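PDB 2QCV: 5-dehydro-2-deoxygluconokinase from Bacillus halodurans C-125, which probably phosphorylates 5-dehydro-2-deoxy-D-gluconate with ATP, a step of myo-inositol breakdown, as a PfkB-family sugar kinase. Local coordinates for residues V170-E175 and Q199-I204. Residues are numbered along the deposited sequence; the frame is centred on the assembly and turned at random.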
ATOM      1  N   VAL A 170      -3.313   9.985  36.602  1.00 27.13           N
ATOM      2  CA  VAL A 170      -3.228   8.557  36.371  1.00 25.88           C
ATOM      3  C   VAL A 170      -1.743   8.270  36.086  1.00 24.89           C
ATOM      4  O   VAL A 170      -1.147   8.861  35.182  1.00 27.23           O
ATOM      5  CB  VAL A 170      -4.104   8.124  35.201  1.00 24.93           C
ATOM      6  CG1 VAL A 170      -3.950   6.626  34.941  1.00 25.06           C
ATOM      7  CG2 VAL A 170      -5.584   8.475  35.490  1.00 24.94           C
ATOM      8  N   LYS A 171      -1.147   7.376  36.868  1.00 28.38           N
ATOM      9  CA  LYS A 171       0.274   7.061  36.731  1.00 29.98           C
ATOM     10  C   LYS A 171       0.524   6.288  35.416  1.00 29.84           C
ATOM     11  O   LYS A 171      -0.155   5.292  35.143  1.00 29.39           O
ATOM     12  CB  LYS A 171       0.728   6.217  37.913  1.00 30.68           C
ATOM     13  CG  LYS A 171       2.235   6.115  38.078  1.00 38.79           C
ATOM     14  CD  LYS A 171       2.662   5.676  39.514  1.00 41.33           C
ATOM     15  CE  LYS A 171       2.231   6.603  40.695  1.00 50.17           C
ATOM     16  NZ  LYS A 171       2.883   7.969  40.748  1.00 53.43           N
ATOM     17  N   VAL A 172       1.511   6.732  34.638  1.00 26.66           N
ATOM     18  CA  VAL A 172       1.836   6.140  33.315  1.00 26.02           C
ATOM     19  C   VAL A 172       2.995   5.193  33.506  1.00 27.63           C
ATOM     20  O   VAL A 172       4.073   5.605  33.968  1.00 26.54           O
ATOM     21  CB  VAL A 172       2.144   7.222  32.253  1.00 29.77           C
ATOM     22  CG1 VAL A 172       2.635   6.598  30.896  1.00 27.46           C
ATOM     23  CG2 VAL A 172       0.875   8.106  32.031  1.00 28.57           C
ATOM     24  N   VAL A 173       2.716   3.927  33.219  1.00 25.42           N
ATOM     25  CA  VAL A 173       3.685   2.863  33.304  1.00 27.05           C
ATOM     26  C   VAL A 173       4.022   2.382  31.904  1.00 25.11           C
ATOM     27  O   VAL A 173       3.141   1.917  31.139  1.00 26.44           O
ATOM     28  CB  VAL A 173       3.180   1.662  34.179  1.00 25.68           C
ATOM     29  CG1 VAL A 173       4.283   0.583  34.263  1.00 23.75           C
ATOM     30  CG2 VAL A 173       2.672   2.090  35.568  1.00 25.50           C
ATOM     31  N   PHE A 174       5.294   2.511  31.536  1.00 24.85           N
ATOM     32  CA  PHE A 174       5.743   2.178  30.187  1.00 27.18           C
ATOM     33  C   PHE A 174       6.521   0.872  30.252  1.00 27.59           C
ATOM     34  O   PHE A 174       7.597   0.816  30.852  1.00 26.62           O
ATOM     35  CB  PHE A 174       6.620   3.320  29.636  1.00 24.77           C
ATOM     36  CG  PHE A 174       7.064   3.155  28.191  1.00 25.82           C
ATOM     37  CD1 PHE A 174       6.344   2.412  27.235  1.00 26.45           C
ATOM     38  CD2 PHE A 174       8.237   3.789  27.779  1.00 26.27           C
ATOM     39  CE1 PHE A 174       6.810   2.342  25.924  1.00 27.46           C
ATOM     40  CE2 PHE A 174       8.693   3.713  26.471  1.00 25.27           C
ATOM     41  CZ  PHE A 174       8.004   2.973  25.569  1.00 25.31           C
ATOM     42  N   GLU A 175       5.953  -0.156  29.615  1.00 26.67           N
ATOM     43  CA  GLU A 175       6.576  -1.454  29.500  1.00 28.24           C
ATOM     44  C   GLU A 175       7.227  -1.553  28.134  1.00 28.18           C
ATOM     45  O   GLU A 175       6.549  -1.512  27.106  1.00 26.49           O
ATOM     46  CB  GLU A 175       5.523  -2.542  29.722  1.00 29.65           C
ATOM     47  CG  GLU A 175       6.032  -3.739  30.481  1.00 42.71           C
ATOM     48  CD  GLU A 175       7.013  -4.547  29.711  1.00 46.76           C
ATOM     49  OE1 GLU A 175       7.020  -4.462  28.472  1.00 49.38           O
ATOM     50  OE2 GLU A 175       7.761  -5.303  30.341  1.00 51.37           O
ATOM     51  N   GLN A 199       8.066  10.940  29.180  1.00 26.78           N
ATOM     52  CA  GLN A 199       6.736  11.373  29.616  0.50 28.58           C
ATOM     53  C   GLN A 199       6.176  10.501  30.721  1.00 28.22           C
ATOM     54  O   GLN A 199       5.151  10.835  31.326  1.00 28.58           O
ATOM     55  CB  GLN A 199       5.718  11.153  28.493  0.50 28.58           C
ATOM     56  CG  GLN A 199       5.918  11.826  27.233  0.50 30.38           C
ATOM     57  CD  GLN A 199       4.630  11.847  26.460  0.50 30.15           C
ATOM     58  OE1 GLN A 199       3.657  12.459  26.891  0.50 45.42           O
ATOM     59  NE2 GLN A 199       4.592  11.147  25.348  0.50 41.29           N
ATOM     60  N   SER A 200       6.798   9.346  30.957  1.00 28.50           N
ATOM     61  CA  SER A 200       6.212   8.311  31.835  1.00 27.50           C
ATOM     62  C   SER A 200       6.650   8.460  33.283  1.00 27.16           C
ATOM     63  O   SER A 200       7.676   9.058  33.564  1.00 28.27           O
ATOM     64  CB  SER A 200       6.624   6.921  31.331  1.00 25.83           C
ATOM     65  OG  SER A 200       6.102   6.704  30.040  1.00 26.96           O
ATOM     66  N   ASP A 201       5.880   7.860  34.193  1.00 27.26           N
ATOM     67  CA  ASP A 201       6.161   7.880  35.624  1.00 26.97           C
ATOM     68  C   ASP A 201       6.996   6.676  36.068  1.00 26.32           C
ATOM     69  O   ASP A 201       7.887   6.781  36.922  1.00 26.39           O
ATOM     70  CB  ASP A 201       4.817   7.919  36.353  1.00 29.13           C
ATOM     71  CG  ASP A 201       4.049   9.139  36.017  1.00 34.29           C
ATOM     72  OD1 ASP A 201       4.596  10.231  36.220  1.00 31.36           O
ATOM     73  OD2 ASP A 201       2.918   9.043  35.518  1.00 28.62           O
ATOM     74  N   ILE A 202       6.707   5.539  35.456  1.00 26.61           N
ATOM     75  CA  ILE A 202       7.419   4.285  35.722  1.00 25.36           C
ATOM     76  C   ILE A 202       7.772   3.667  34.392  1.00 26.02           C
ATOM     77  O   ILE A 202       6.909   3.552  33.510  1.00 25.56           O
ATOM     78  CB  ILE A 202       6.547   3.265  36.542  1.00 26.27           C
ATOM     79  CG1 ILE A 202       6.033   3.911  37.839  1.00 28.34           C
ATOM     80  CG2 ILE A 202       7.338   1.968  36.788  1.00 25.62           C
ATOM     81  CD1 ILE A 202       5.041   3.032  38.667  1.00 26.64           C
ATOM     82  N   VAL A 203       9.026   3.245  34.247  1.00 25.20           N
ATOM     83  CA  VAL A 203       9.495   2.581  33.041  1.00 25.54           C
ATOM     84  C   VAL A 203      10.109   1.248  33.414  1.00 25.49           C
ATOM     85  O   VAL A 203      10.960   1.199  34.309  1.00 26.53           O
ATOM     86  CB  VAL A 203      10.536   3.442  32.257  1.00 26.25           C
ATOM     87  CG1 VAL A 203      10.836   2.808  30.899  1.00 25.69           C
ATOM     88  CG2 VAL A 203       9.987   4.866  32.072  1.00 26.87           C
ATOM     89  N   ILE A 204       9.645   0.181  32.754  1.00 23.18           N
ATOM     90  CA  ILE A 204      10.061  -1.200  33.054  1.00 25.75           C
ATOM     91  C   ILE A 204      10.538  -1.848  31.771  1.00 25.38           C
ATOM     92  O   ILE A 204       9.812  -1.829  30.792  1.00 28.28           O
ATOM     93  CB  ILE A 204       8.893  -2.048  33.590  1.00 26.38           C
ATOM     94  CG1 ILE A 204       8.272  -1.399  34.836  1.00 28.52           C
ATOM     95  CG2 ILE A 204       9.387  -3.458  33.899  1.00 27.13           C
ATOM     96  CD1 ILE A 204       6.989  -2.092  35.337  1.00 29.08           C
TER
HETATM   97  O   HOH W   1       0.843  10.713  35.588  1.00 28.94           O
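D201, the residue just before strand 202-206, holds V172 of the neighbouring parallel strand through its carboxylate and its own amide. CB rests 3.4 Å from V172 O and packs against the CG methylene of K171. With chi1 at -62°, CG lies beside D201's own backbone N and anti to its carbonyl carbon, which turns the carboxylate to V172. At the tip, OD2 takes the amide hydrogen of V172 N (2.8 Å, 174° at the hydrogen) through its anti lone pair; a water donates both to this oxygen and to V170 O. The carboxylate thus stands in for a backbone acceptor where strand 202-206 has not yet begun. V172 O in turn accepts from two amides in its carbonyl plane, D201 N at 2.9 Å and I202 N at 3.0 Å. Regular parallel pairing follows: F174 N donates to I202 O (2.8 Å), and I204 N to F174 O (2.9 Å). On the face of V173, its CG2 meets I202 CD1 at 4.0 Å while CG1 meets I204 CD1. On the opposite face, S200 OG, hydrogen-bonded to V196 O, lies 3.4 Å from F174 CB, and the F174 ring makes an edge-to-face contact with Y193. Strands 171-175 and 202-206, joined through helix 186-199, form a beta-alpha-beta unit of the ribokinase-like central sheet; strand 139-145 flanks the first, strand 236-240 the second, and helices 154-167 and 186-199 pack on the V172/F174 face.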